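Local coordinates for flagellar hook associated protein type 3 FlgL (Legionella pneumophila subsp. pneumophila, PDB 5YTI) that probably serves as a structural component of the bacterial flagellum, a flagellin-family junction protein associated with the hook, at residues A[55-59]-A[362-366]; A[62-66]-A[165-169]; A[69-74]-A[348-353]; A[75-80]-A[134-138]; A[82-87]-A[120-124]. All blocks are in the same frame, centred on the assembly; numbering follows the deposited sequence. Where two conformers were deposited one is given.

All five contacts follow one another along helix 49-96, in the order 1 to 5, so this helix is the common spine. Interactions 1 and 3, about 21 Å apart centre to centre, pair it with helix 316-374 and close the long separations of 303 and 274 residues, tying distant parts of the chain into an antiparallel flagellin-family rod. The others span 99, 54 and 33 residues and add further elements to the same helix: interaction 2, which touches both 1 and 3, the hairpin strand 164-168; interaction 4 the loop after helix 104-125; and interaction 5, about 11 Å from 4 between centres, that helix itself. Interactions 1 and 5 are about 42 Å apart between centres.

Interaction 1 of 5, residues A[55-59]-A[362-366]; sequences RINNI and YLDIS
Ile59 lays its CD1 against the Tyr362 ring and the Leu363 side chain, 4.0 Å from Tyr362 CD2, 4.1 Å from Leu363 CD1 and 3.6 Å from Tyr362 O. Both segments are helical throughout. Their axes run nearly antiparallel at 157° (signed crossing angle -157°) with a closest approach of 10.7 Å, and the register is set by Ile56 and Leu363, whose CA atoms are 7.1 Å apart. Ile59 is mt (chi1 -68°, chi2 180°), which extends its CD1 across the interface. Tyr362, with chi1 t, reaches along the flank of helix 55-59 to Arg55, where Arg55 CD lies 3.1 Å from Tyr362 OH and 3.6 Å from Ser366 OG. Ile56 lines the other flank, its CG2 4.4 Å from Leu363 CD1 and its CG1 4.3 Å from Ser366 CB. Ser366, chi1 m, turns its OG back to Tyr362 O, a 3.0 Å hydrogen bond within its own helix. An apolar centre of Ile56, Ile59 and Leu363, flanked by Arg55, Tyr362 and Ser366, is consistent with the paired terminal helices of flagellin-family proteins. The contact joins helices 49-96 and 316-374, and Thr169 of the neighbouring hairpin packs against Tyr362.

Interaction 2 of 5, residues A[62-66]-A[165-169]; sequences FQNNR and QAVTT
Segment 62-66 is helix; 165-169 begins in strand 164-168, which forms a beta hairpin with 171-174 laid against the helix, and the chain turns a corner at Val167 (phi/psi -127/-2). Phe62 and Val167 set the register, their CA atoms 4.3 Å apart, so the backbones are in contact: Phe62 O is 3.7 Å from Val167 CA. The ring of Phe62, chi1 m, covers the chain beyond the corner. Thr168 C sits over one face, 3.4 Å from Phe62 CE2, and Phe62 CE1 reaches 3.7 Å to Ala166 CB. Val167 CG1 fits beside the next helical turn, 3.7 Å from Arg66 N and 4.1 Å from Asn65 CB. Arg66, chi1 t, runs alongside Val167 (CB to CB 4.1 Å), and its NH2 gives a very short 2.4 Å hydrogen bond to Gln63 OE1. Asn359 of helix 316-374 bonds Val167 O, so the hairpin bridges both long helices. Asn65, chi1 m, fastens the strand: its ND2 donates to Ala166 O at 3.0 Å, N-H...O angle 154°.

Interaction 3 of 5, residues A[69-74]-A[348-353]; sequences ADSALR and RLNQLE
Arg348, first of the second segment, has its CB 4.0 Å from Leu73 CD2, while its guanidinium is held by salt bridges to Asp344 and Asp177. Both segments are helical; their axes run nearly antiparallel at 157° (signed crossing angle -157°), approach to 10.3 Å, and place the CA atoms of Asp70 and Leu349 6.5 Å apart. Leu349, mt, buries the most surface here (81 Å²): its CD2 lies 3.9 Å from Leu73 CB and 4.2 Å from Asp70 O. Leu349 CD2 also lies over one face of the Arg74 guanidinium; the closest pair is Leu349 CD1 to Arg74 NH2, 4.3 Å. One turn on, Leu352 is mt as well, and its CD1 fills the space between Ala69 and Leu73, 4.1 Å from both Ala69 CB and Leu73 CD2 and 3.6 Å from Asp70 N. Glu353 closes the exposed flank. Its OE1 forms a long salt bridge of 3.7 Å to Arg74 NH1, while Arg74 NE makes a closer one, 2.8 Å, to Asp70 OD1 within its own helix. Arg74 thus sits between two acids, and offsets the like charges of Asp70 OD2 and Glu353 OE2, 4.2 Å apart. Leucines packed between the long helices of a flagellin-family rod thus carry an Asp70-Arg74-Glu353 salt-bridge network at their exposed edge. Helices 49-96 and 316-374 supply the pair, and strand 171-174 packs beside it, Val173 touching Arg348 and Leu352.

Interaction 4 of 5, residues A[75-80]-A[134-138]; sequences LEEGIL and YMFSG
Leu75 opens the helical segment 75-80, its CB 4.4 Å and its carbonyl C 4.1 Å from CE of Met135, a selenomethionine here. The partner segment 134-138 has no regular helix or strand, and the nearest CA atoms, Glu76 to Met135, are 7.7 Å apart, so side chains span the gap. Glu76, chi1 t, uses its aliphatic part: Glu76 CG lies 4.0 Å from Met135 SE and 3.9 Å from Phe136 CE1. A turn further, Ile79 CG1 is 4.0 Å from Met135 CE and Ile79 CG2 is at the edge of the Phe136 ring, 3.9 Å from Phe136 CE2. Leu80, mt, completes the row, its CD2 4.1 Å from Phe136 CZ. Met135 (phi/psi -75/-27, chi1 p, chi2 t, chi3 p) and Phe136 (-113/26, chi1 m) thus lie side by side across one helix face, sharing Glu76 and Ile79; Leu75 meets Met135 alone, Leu80 Phe136 alone. Gly138 ends the segment at phi/psi 83/-149, angles that call for glycine. This is an irregular loop packed through two apolar side chains on helix 49-96, within the N-terminal helical region; helix 316-374 meets Glu76 and Leu80, and Phe183 of helix 179-184 meets Phe136 edge-to-face.

Interaction 5 of 5, residues A[82-87]-A[120-124]; sequences NAVNSL and QLLDY
Tyr124 is the main bump, filling the shallow hollow over Ala83 and Ser86, with Asn82 CB over its ring face and Ser86 OG at its edge. Both segments are helical, their axes nearly antiparallel at 163° (signed crossing angle -163°), 10.0 Å apart at closest approach; Ala83 and Leu121 set the register, with CA atoms 6.4 Å apart. Tyr124 has chi1 m, and the Asn82 CB contact is a CH-pi one, 4.0 Å from the Tyr124 ring centroid and 22° off the normal; Ala83 CB lies 4.0 Å from Tyr124 CD2, and Ser86 OG is 3.4 Å from Tyr124 CE2. Leu121, mt, is the second bump: its CD2 enters between the two small residues, 4.1 Å from Ala83 CB and 3.7 Å from Ser86 CB, while its CD1 just reaches Leu87 CD2 at 4.5 Å. Along the rim, Gln120 NE2 gives a weak hydrogen bond to Ser86 OG, 3.2 Å with an angle of 134°. Large side chains of 120-124 are thus packed on alanine and serine of 82-87, in an antiparallel helix pair within the N-terminal helical region. Helices 49-96 and 104-125 form the pair; Ile296 of helix 296-307 touches Leu87 and Leu121, and Ile331 and Ile338 of helix 316-374 also pack on Leu87.

Interaction 1 of 5, residues A[55-59]-A[362-366]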
# COMPACT_ATOMS: atom_id res chain seq x y z
N ARG A 55 27.15 -34.37 7.98
CA ARG A 55 26.95 -33.48 6.81
C ARG A 55 25.82 -34.07 5.98
O ARG A 55 24.86 -33.40 5.62
CB ARG A 55 28.21 -33.36 5.93
CG ARG A 55 28.29 -32.08 5.09
CD ARG A 55 29.40 -32.04 4.02
NE ARG A 55 30.73 -32.50 4.47
CZ ARG A 55 31.59 -31.81 5.23
NH1 ARG A 55 31.31 -30.59 5.69
NH2 ARG A 55 32.76 -32.37 5.56
N ILE A 56 25.96 -35.36 5.69
CA ILE A 56 24.90 -36.08 5.03
C ILE A 56 23.61 -35.99 5.86
O ILE A 56 22.54 -35.87 5.28
CB ILE A 56 25.33 -37.52 4.76
CG1 ILE A 56 26.55 -37.54 3.83
CG2 ILE A 56 24.21 -38.32 4.13
CD1 ILE A 56 27.30 -38.84 3.93
N ASN A 57 23.68 -36.02 7.19
CA ASN A 57 22.45 -35.86 7.99
C ASN A 57 21.87 -34.45 7.78
O ASN A 57 20.64 -34.28 7.69
CB ASN A 57 22.69 -36.11 9.48
CG ASN A 57 22.86 -37.58 9.81
OD1 ASN A 57 22.14 -38.42 9.27
ND2 ASN A 57 23.81 -37.90 10.70
N ASN A 58 22.74 -33.45 7.69
CA ASN A 58 22.31 -32.08 7.36
C ASN A 58 21.62 -32.04 5.96
O ASN A 58 20.53 -31.47 5.82
CB ASN A 58 23.48 -31.07 7.46
CG ASN A 58 23.81 -30.71 8.90
OD1 ASN A 58 22.91 -30.53 9.71
ND2 ASN A 58 25.09 -30.61 9.22
N ILE A 59 22.26 -32.66 4.96
CA ILE A 59 21.75 -32.68 3.59
C ILE A 59 20.36 -33.30 3.46
O ILE A 59 19.54 -32.83 2.67
CB ILE A 59 22.69 -33.45 2.64
CG1 ILE A 59 23.99 -32.68 2.46
CG2 ILE A 59 22.03 -33.66 1.29
CD1 ILE A 59 24.98 -33.36 1.53
N TYR A 362 26.63 -31.27 -3.65
CA TYR A 362 27.26 -31.31 -2.31
C TYR A 362 27.19 -32.71 -1.67
O TYR A 362 27.84 -32.99 -0.67
CB TYR A 362 26.57 -30.25 -1.40
CG TYR A 362 27.20 -29.94 -0.04
CD1 TYR A 362 28.59 -29.87 0.13
CD2 TYR A 362 26.39 -29.65 1.07
CE1 TYR A 362 29.15 -29.57 1.38
CE2 TYR A 362 26.94 -29.35 2.31
CZ TYR A 362 28.32 -29.31 2.45
OH TYR A 362 28.87 -29.01 3.67
N LEU A 363 26.39 -33.60 -2.26
CA LEU A 363 26.33 -35.01 -1.88
C LEU A 363 27.21 -35.84 -2.82
O LEU A 363 28.00 -36.67 -2.38
CB LEU A 363 24.89 -35.49 -1.98
CG LEU A 363 24.53 -36.93 -1.63
CD1 LEU A 363 24.42 -37.06 -0.13
CD2 LEU A 363 23.23 -37.31 -2.33
N ASP A 364 27.07 -35.61 -4.13
CA ASP A 364 27.95 -36.24 -5.10
C ASP A 364 29.40 -35.99 -4.62
O ASP A 364 30.26 -36.87 -4.77
CB ASP A 364 27.70 -35.73 -6.55
CG ASP A 364 26.38 -36.30 -7.24
OD1 ASP A 364 25.57 -37.06 -6.66
OD2 ASP A 364 26.15 -35.95 -8.42
N ILE A 365 29.67 -34.82 -4.02
CA ILE A 365 31.01 -34.51 -3.44
C ILE A 365 31.31 -35.25 -2.12
O ILE A 365 32.44 -35.65 -1.90
CB ILE A 365 31.22 -33.00 -3.17
CG1 ILE A 365 31.40 -32.25 -4.50
CG2 ILE A 365 32.45 -32.77 -2.28
CD1 ILE A 365 31.98 -30.85 -4.37
N SER A 366 30.33 -35.38 -1.24
CA SER A 366 30.53 -36.13 0.00
C SER A 366 30.67 -37.62 -0.26
O SER A 366 31.36 -38.32 0.48
CB SER A 366 29.39 -35.89 0.99
OG SER A 366 29.35 -34.54 1.45

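Interaction 2 of 5, residues A[62-66]-A[165-169]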
# COMPACT_ATOMS: atom_id res chain seq x y z
N PHE A 62 18.03 -30.61 4.57
CA PHE A 62 18.01 -29.55 3.57
C PHE A 62 17.13 -29.96 2.36
O PHE A 62 16.28 -29.18 1.92
CB PHE A 62 19.45 -29.16 3.11
CG PHE A 62 20.32 -28.46 4.16
CD1 PHE A 62 19.79 -27.97 5.37
CD2 PHE A 62 21.68 -28.24 3.90
CE1 PHE A 62 20.61 -27.33 6.30
CE2 PHE A 62 22.49 -27.60 4.83
CZ PHE A 62 21.95 -27.15 6.03
N GLN A 63 17.33 -31.19 1.85
CA GLN A 63 16.45 -31.76 0.79
C GLN A 63 14.97 -31.96 1.24
O GLN A 63 14.06 -31.68 0.47
CB GLN A 63 17.00 -33.11 0.26
CG GLN A 63 18.49 -33.13 -0.06
CD GLN A 63 18.83 -33.87 -1.34
OE1 GLN A 63 18.55 -33.38 -2.44
NE2 GLN A 63 19.44 -35.05 -1.20
N ASN A 64 14.76 -32.43 2.47
CA ASN A 64 13.42 -32.57 3.05
C ASN A 64 12.77 -31.17 3.16
O ASN A 64 11.68 -30.94 2.65
CB ASN A 64 13.49 -33.27 4.42
CG ASN A 64 12.19 -34.00 4.82
OD1 ASN A 64 11.83 -35.05 4.24
ND2 ASN A 64 11.50 -33.47 5.84
N ASN A 65 13.47 -30.23 3.78
CA ASN A 65 12.97 -28.86 3.86
C ASN A 65 12.59 -28.24 2.49
O ASN A 65 11.58 -27.51 2.40
CB ASN A 65 13.98 -27.97 4.61
CG ASN A 65 13.89 -28.11 6.12
OD1 ASN A 65 12.99 -28.75 6.65
ND2 ASN A 65 14.85 -27.50 6.81
N ARG A 66 13.41 -28.51 1.46
CA ARG A 66 13.17 -28.02 0.08
C ARG A 66 11.92 -28.66 -0.50
O ARG A 66 11.00 -27.96 -0.89
CB ARG A 66 14.37 -28.31 -0.84
CG ARG A 66 14.05 -28.27 -2.33
CD ARG A 66 15.23 -28.69 -3.21
NE ARG A 66 15.44 -30.14 -3.25
CZ ARG A 66 16.49 -30.78 -2.73
NH1 ARG A 66 17.46 -30.11 -2.16
NH2 ARG A 66 16.58 -32.09 -2.81
N GLN A 165 13.33 -21.31 5.94
CA GLN A 165 13.77 -22.69 6.05
C GLN A 165 15.08 -22.92 5.33
O GLN A 165 15.24 -22.54 4.15
CB GLN A 165 12.73 -23.60 5.46
CG GLN A 165 11.54 -23.71 6.36
CD GLN A 165 11.15 -25.15 6.56
OE1 GLN A 165 11.42 -25.70 7.62
NE2 GLN A 165 10.57 -25.78 5.52
N ALA A 166 16.02 -23.56 6.05
CA ALA A 166 17.30 -23.96 5.49
C ALA A 166 17.03 -25.01 4.40
O ALA A 166 16.42 -26.05 4.69
CB ALA A 166 18.20 -24.52 6.58
N VAL A 167 17.45 -24.71 3.17
CA VAL A 167 17.35 -25.64 2.03
C VAL A 167 18.69 -25.85 1.29
O VAL A 167 18.75 -26.59 0.31
CB VAL A 167 16.25 -25.18 1.05
CG1 VAL A 167 14.91 -25.14 1.75
CG2 VAL A 167 16.54 -23.80 0.48
N THR A 168 19.73 -25.14 1.76
CA THR A 168 21.16 -25.45 1.52
C THR A 168 21.91 -24.94 2.75
O THR A 168 21.26 -24.53 3.72
CB THR A 168 21.74 -24.78 0.24
OG1 THR A 168 21.94 -23.37 0.46
CG2 THR A 168 20.83 -25.03 -0.99
N THR A 169 23.25 -24.92 2.74
CA THR A 169 24.03 -24.59 3.97
C THR A 169 23.94 -23.11 4.38
O THR A 169 24.21 -22.75 5.55
CB THR A 169 25.52 -24.95 3.87
OG1 THR A 169 25.71 -26.02 2.94
CG2 THR A 169 26.07 -25.35 5.25

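Interaction 3 of 5, residues A[69-74]-A[348-353]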
# COMPACT_ATOMS: atom_id res chain seq x y z
N ALA A 69 8.98 -27.22 1.07
CA ALA A 69 8.83 -25.81 0.71
C ALA A 69 8.24 -25.69 -0.70
O ALA A 69 7.23 -25.02 -0.92
CB ALA A 69 10.17 -25.12 0.76
N ASP A 70 8.89 -26.37 -1.63
CA ASP A 70 8.42 -26.44 -2.99
C ASP A 70 6.94 -26.76 -3.01
O ASP A 70 6.22 -26.22 -3.81
CB ASP A 70 9.21 -27.51 -3.75
CG ASP A 70 9.30 -27.25 -5.24
OD1 ASP A 70 8.26 -27.44 -5.91
OD2 ASP A 70 10.42 -26.90 -5.72
N SER A 71 6.47 -27.60 -2.10
CA SER A 71 5.07 -28.01 -2.15
C SER A 71 4.08 -27.05 -1.54
O SER A 71 3.00 -26.82 -2.12
CB SER A 71 4.90 -29.38 -1.54
OG SER A 71 5.14 -30.30 -2.57
N ALA A 72 4.43 -26.50 -0.38
CA ALA A 72 3.60 -25.49 0.30
C ALA A 72 3.42 -24.27 -0.59
O ALA A 72 2.37 -23.66 -0.60
CB ALA A 72 4.23 -25.09 1.64
N LEU A 73 4.47 -23.92 -1.32
CA LEU A 73 4.46 -22.75 -2.18
C LEU A 73 3.62 -22.93 -3.44
O LEU A 73 2.92 -22.02 -3.84
CB LEU A 73 5.89 -22.37 -2.57
CG LEU A 73 6.56 -21.21 -1.81
CD1 LEU A 73 6.36 -21.26 -0.30
CD2 LEU A 73 8.03 -21.19 -2.16
N ARG A 74 3.69 -24.09 -4.06
CA ARG A 74 2.85 -24.38 -5.22
C ARG A 74 1.35 -24.49 -4.85
O ARG A 74 0.49 -24.04 -5.62
CB ARG A 74 3.34 -25.64 -5.94
CG ARG A 74 4.60 -25.40 -6.77
CD ARG A 74 4.94 -26.58 -7.69
NE ARG A 74 6.39 -26.71 -7.90
CZ ARG A 74 7.09 -26.08 -8.85
NH1 ARG A 74 8.41 -26.26 -8.92
NH2 ARG A 74 6.48 -25.28 -9.72
N ARG A 348 11.17 -17.44 -5.45
CA ARG A 348 11.53 -18.41 -4.43
C ARG A 348 11.56 -19.82 -4.99
O ARG A 348 12.47 -20.59 -4.70
CB ARG A 348 10.56 -18.31 -3.27
CG ARG A 348 10.86 -17.15 -2.35
CD ARG A 348 9.88 -17.09 -1.22
NE ARG A 348 8.73 -16.27 -1.53
CZ ARG A 348 7.59 -16.25 -0.83
NH1 ARG A 348 7.42 -17.02 0.23
NH2 ARG A 348 6.61 -15.45 -1.21
N LEU A 349 10.59 -20.17 -5.80
CA LEU A 349 10.66 -21.44 -6.45
C LEU A 349 11.92 -21.53 -7.29
O LEU A 349 12.50 -22.60 -7.38
CB LEU A 349 9.44 -21.65 -7.32
CG LEU A 349 8.10 -21.74 -6.59
CD1 LEU A 349 6.88 -21.63 -7.52
CD2 LEU A 349 8.04 -23.03 -5.77
N ASN A 350 12.35 -20.44 -7.93
CA ASN A 350 13.57 -20.52 -8.75
C ASN A 350 14.79 -20.65 -7.83
O ASN A 350 15.79 -21.26 -8.21
CB ASN A 350 13.69 -19.37 -9.76
CG ASN A 350 12.85 -19.60 -11.03
OD1 ASN A 350 12.82 -20.69 -11.59
ND2 ASN A 350 12.18 -18.54 -11.48
N GLN A 351 14.70 -20.10 -6.61
CA GLN A 351 15.76 -20.32 -5.59
C GLN A 351 15.81 -21.80 -5.16
O GLN A 351 16.88 -22.31 -4.84
CB GLN A 351 15.56 -19.39 -4.35
CG GLN A 351 16.17 -17.98 -4.48
CD GLN A 351 16.24 -17.21 -3.16
OE1 GLN A 351 15.24 -17.06 -2.45
NE2 GLN A 351 17.44 -16.72 -2.84
N LEU A 352 14.66 -22.47 -5.16
CA LEU A 352 14.55 -23.87 -4.76
C LEU A 352 15.03 -24.81 -5.84
O LEU A 352 15.85 -25.69 -5.55
CB LEU A 352 13.11 -24.23 -4.39
CG LEU A 352 12.54 -23.48 -3.18
CD1 LEU A 352 11.06 -23.80 -2.97
CD2 LEU A 352 13.35 -23.78 -1.92
N GLU A 353 14.56 -24.66 -7.07
CA GLU A 353 15.08 -25.50 -8.15
C GLU A 353 16.61 -25.26 -8.27
O GLU A 353 17.36 -26.16 -8.66
CB GLU A 353 14.30 -25.34 -9.48
CG GLU A 353 12.83 -25.82 -9.45
CD GLU A 353 12.61 -27.33 -9.20
OE1 GLU A 353 11.62 -27.88 -9.74
OE2 GLU A 353 13.36 -28.01 -8.45

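Interaction 4 of 5, residues A[75-80]-A[134-138]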
# COMPACT_ATOMS: atom_id res chain seq x y z
N LEU A 75 1.04 -25.05 -3.68
CA LEU A 75 -0.32 -25.05 -3.14
C LEU A 75 -0.81 -23.60 -2.99
O LEU A 75 -1.93 -23.25 -3.38
CB LEU A 75 -0.36 -25.78 -1.80
CG LEU A 75 -1.60 -26.62 -1.47
CD1 LEU A 75 -1.78 -27.71 -2.51
CD2 LEU A 75 -1.47 -27.25 -0.08
N GLU A 76 0.07 -22.75 -2.44
CA GLU A 76 -0.17 -21.31 -2.28
C GLU A 76 -0.24 -20.55 -3.64
O GLU A 76 -0.98 -19.60 -3.75
CB GLU A 76 0.92 -20.70 -1.38
CG GLU A 76 0.59 -19.31 -0.88
CD GLU A 76 1.80 -18.48 -0.48
OE1 GLU A 76 1.91 -17.33 -0.96
OE2 GLU A 76 2.63 -18.94 0.34
N GLU A 77 0.52 -20.95 -4.65
CA GLU A 77 0.41 -20.30 -5.94
C GLU A 77 -1.03 -20.46 -6.41
O GLU A 77 -1.63 -19.52 -6.91
CB GLU A 77 1.42 -20.88 -6.95
CG GLU A 77 1.31 -20.36 -8.40
CD GLU A 77 1.38 -18.82 -8.55
OE1 GLU A 77 2.25 -18.15 -7.95
OE2 GLU A 77 0.57 -18.25 -9.32
N GLY A 78 -1.61 -21.64 -6.19
CA GLY A 78 -2.94 -21.99 -6.72
C GLY A 78 -4.11 -21.31 -6.05
O GLY A 78 -5.15 -21.06 -6.68
N ILE A 79 -3.95 -21.02 -4.75
CA ILE A 79 -4.92 -20.24 -4.00
C ILE A 79 -4.85 -18.77 -4.42
O ILE A 79 -5.88 -18.17 -4.73
CB ILE A 79 -4.71 -20.38 -2.48
CG1 ILE A 79 -5.01 -21.83 -2.04
CG2 ILE A 79 -5.56 -19.37 -1.72
CD1 ILE A 79 -6.45 -22.28 -2.24
N LEU A 80 -3.66 -18.20 -4.45
CA LEU A 80 -3.49 -16.87 -5.02
C LEU A 80 -4.02 -16.81 -6.44
O LEU A 80 -4.74 -15.89 -6.79
CB LEU A 80 -2.03 -16.43 -4.98
CG LEU A 80 -1.53 -16.08 -3.58
CD1 LEU A 80 -0.19 -15.38 -3.64
CD2 LEU A 80 -2.48 -15.19 -2.81
N TYR A 134 -3.67 -22.74 9.22
CA TYR A 134 -4.03 -21.75 8.19
C TYR A 134 -2.83 -21.26 7.39
O TYR A 134 -1.79 -21.00 7.96
CB TYR A 134 -4.75 -20.57 8.84
CG TYR A 134 -6.07 -20.97 9.44
CD1 TYR A 134 -7.21 -21.12 8.63
CD2 TYR A 134 -6.20 -21.22 10.80
CE1 TYR A 134 -8.43 -21.49 9.18
CE2 TYR A 134 -7.41 -21.60 11.36
CZ TYR A 134 -8.52 -21.73 10.54
OH TYR A 134 -9.73 -22.10 11.10
N MSE A 135 -2.95 -21.11 6.07
CA MSE A 135 -1.78 -20.70 5.27
C MSE A 135 -1.42 -19.25 5.40
O MSE A 135 -0.25 -18.89 5.26
CB MSE A 135 -1.78 -21.11 3.79
CG MSE A 135 -2.93 -20.67 2.90
SE MSE A 135 -2.48 -20.97 0.98
CE MSE A 135 -2.41 -22.93 0.78
N PHE A 136 -2.39 -18.39 5.70
CA PHE A 136 -2.11 -16.96 5.66
C PHE A 136 -2.17 -16.30 7.03
O PHE A 136 -2.42 -15.11 7.16
CB PHE A 136 -3.10 -16.26 4.73
CG PHE A 136 -2.97 -16.68 3.29
CD1 PHE A 136 -1.76 -16.56 2.63
CD2 PHE A 136 -4.06 -17.15 2.60
CE1 PHE A 136 -1.64 -16.93 1.29
CE2 PHE A 136 -3.94 -17.51 1.26
CZ PHE A 136 -2.73 -17.40 0.61
N SER A 137 -1.93 -17.07 8.06
CA SER A 137 -2.05 -16.54 9.40
C SER A 137 -0.71 -16.17 10.03
O SER A 137 -0.67 -15.53 11.08
CB SER A 137 -2.72 -17.58 10.28
OG SER A 137 -2.09 -18.82 10.09
N GLY A 138 0.40 -16.56 9.40
CA GLY A 138 1.73 -16.28 9.95
C GLY A 138 2.10 -17.31 10.98
O GLY A 138 1.68 -18.43 10.90

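Interaction 5 of 5, residues A[82-87]-A[120-124]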
# COMPACT_ATOMS: atom_id res chain seq x y z
N ASN A 82 -6.40 -18.67 -7.89
CA ASN A 82 -7.87 -18.65 -7.70
C ASN A 82 -8.37 -17.24 -7.35
O ASN A 82 -9.41 -16.80 -7.82
CB ASN A 82 -8.32 -19.57 -6.52
CG ASN A 82 -8.21 -21.06 -6.82
OD1 ASN A 82 -8.30 -21.49 -7.97
ND2 ASN A 82 -8.02 -21.84 -5.76
N ALA A 83 -7.65 -16.59 -6.45
CA ALA A 83 -8.05 -15.32 -5.94
C ALA A 83 -7.92 -14.25 -7.00
O ALA A 83 -8.63 -13.22 -6.95
CB ALA A 83 -7.22 -14.97 -4.73
N VAL A 84 -7.04 -14.45 -7.97
CA VAL A 84 -6.98 -13.50 -9.09
C VAL A 84 -8.24 -13.69 -9.94
O VAL A 84 -8.94 -12.73 -10.24
CB VAL A 84 -5.68 -13.63 -9.93
CG1 VAL A 84 -5.81 -12.90 -11.27
CG2 VAL A 84 -4.50 -13.13 -9.11
N ASN A 85 -8.54 -14.94 -10.28
CA ASN A 85 -9.80 -15.27 -10.95
C ASN A 85 -10.99 -14.51 -10.38
O ASN A 85 -11.78 -13.92 -11.14
CB ASN A 85 -10.06 -16.76 -10.84
CG ASN A 85 -9.24 -17.54 -11.82
OD1 ASN A 85 -8.72 -16.97 -12.79
ND2 ASN A 85 -9.10 -18.85 -11.59
N SER A 86 -11.14 -14.54 -9.06
CA SER A 86 -12.22 -13.85 -8.41
C SER A 86 -12.16 -12.33 -8.66
O SER A 86 -13.19 -11.68 -8.86
CB SER A 86 -12.23 -14.16 -6.91
OG SER A 86 -12.49 -15.53 -6.66
N LEU A 87 -10.96 -11.76 -8.67
CA LEU A 87 -10.84 -10.33 -8.82
C LEU A 87 -11.02 -9.95 -10.23
O LEU A 87 -11.44 -8.83 -10.49
CB LEU A 87 -9.47 -9.87 -8.38
CG LEU A 87 -9.35 -9.89 -6.85
CD1 LEU A 87 -7.90 -9.98 -6.39
CD2 LEU A 87 -10.04 -8.64 -6.29
N GLN A 120 -16.16 -15.88 -1.42
CA GLN A 120 -15.12 -16.69 -2.06
C GLN A 120 -13.73 -16.26 -1.56
O GLN A 120 -12.93 -17.09 -1.13
CB GLN A 120 -15.24 -16.58 -3.60
CG GLN A 120 -14.46 -17.62 -4.40
CD GLN A 120 -15.16 -18.05 -5.69
OE1 GLN A 120 -15.68 -19.17 -5.75
NE2 GLN A 120 -15.18 -17.19 -6.72
N LEU A 121 -13.47 -14.96 -1.55
CA LEU A 121 -12.17 -14.42 -1.16
C LEU A 121 -11.88 -14.62 0.31
O LEU A 121 -10.74 -14.82 0.69
CB LEU A 121 -12.05 -12.96 -1.54
CG LEU A 121 -12.00 -12.66 -3.03
CD1 LEU A 121 -12.10 -11.18 -3.23
CD2 LEU A 121 -10.72 -13.15 -3.67
N LEU A 122 -12.91 -14.57 1.13
CA LEU A 122 -12.73 -14.92 2.56
C LEU A 122 -12.35 -16.40 2.78
O LEU A 122 -11.68 -16.73 3.75
CB LEU A 122 -13.99 -14.57 3.38
CG LEU A 122 -14.31 -13.08 3.44
CD1 LEU A 122 -15.77 -12.79 3.74
CD2 LEU A 122 -13.42 -12.40 4.48
N ASP A 123 -12.83 -17.28 1.89
CA ASP A 123 -12.55 -18.71 2.01
C ASP A 123 -11.08 -18.86 1.66
O ASP A 123 -10.33 -19.53 2.38
CB ASP A 123 -13.45 -19.56 1.08
CG ASP A 123 -14.94 -19.64 1.55
OD1 ASP A 123 -15.27 -19.00 2.56
OD2 ASP A 123 -15.77 -20.35 0.90
N TYR A 124 -10.64 -18.19 0.58
CA TYR A 124 -9.23 -18.26 0.15
C TYR A 124 -8.30 -17.70 1.21
O TYR A 124 -7.27 -18.28 1.52
CB TYR A 124 -9.01 -17.54 -1.19
CG TYR A 124 -9.86 -18.02 -2.37
CD1 TYR A 124 -10.22 -19.36 -2.52
CD2 TYR A 124 -10.26 -17.14 -3.34
CE1 TYR A 124 -10.98 -19.80 -3.59
CE2 TYR A 124 -11.01 -17.56 -4.42
CZ TYR A 124 -11.37 -18.89 -4.54
OH TYR A 124 -12.14 -19.28 -5.62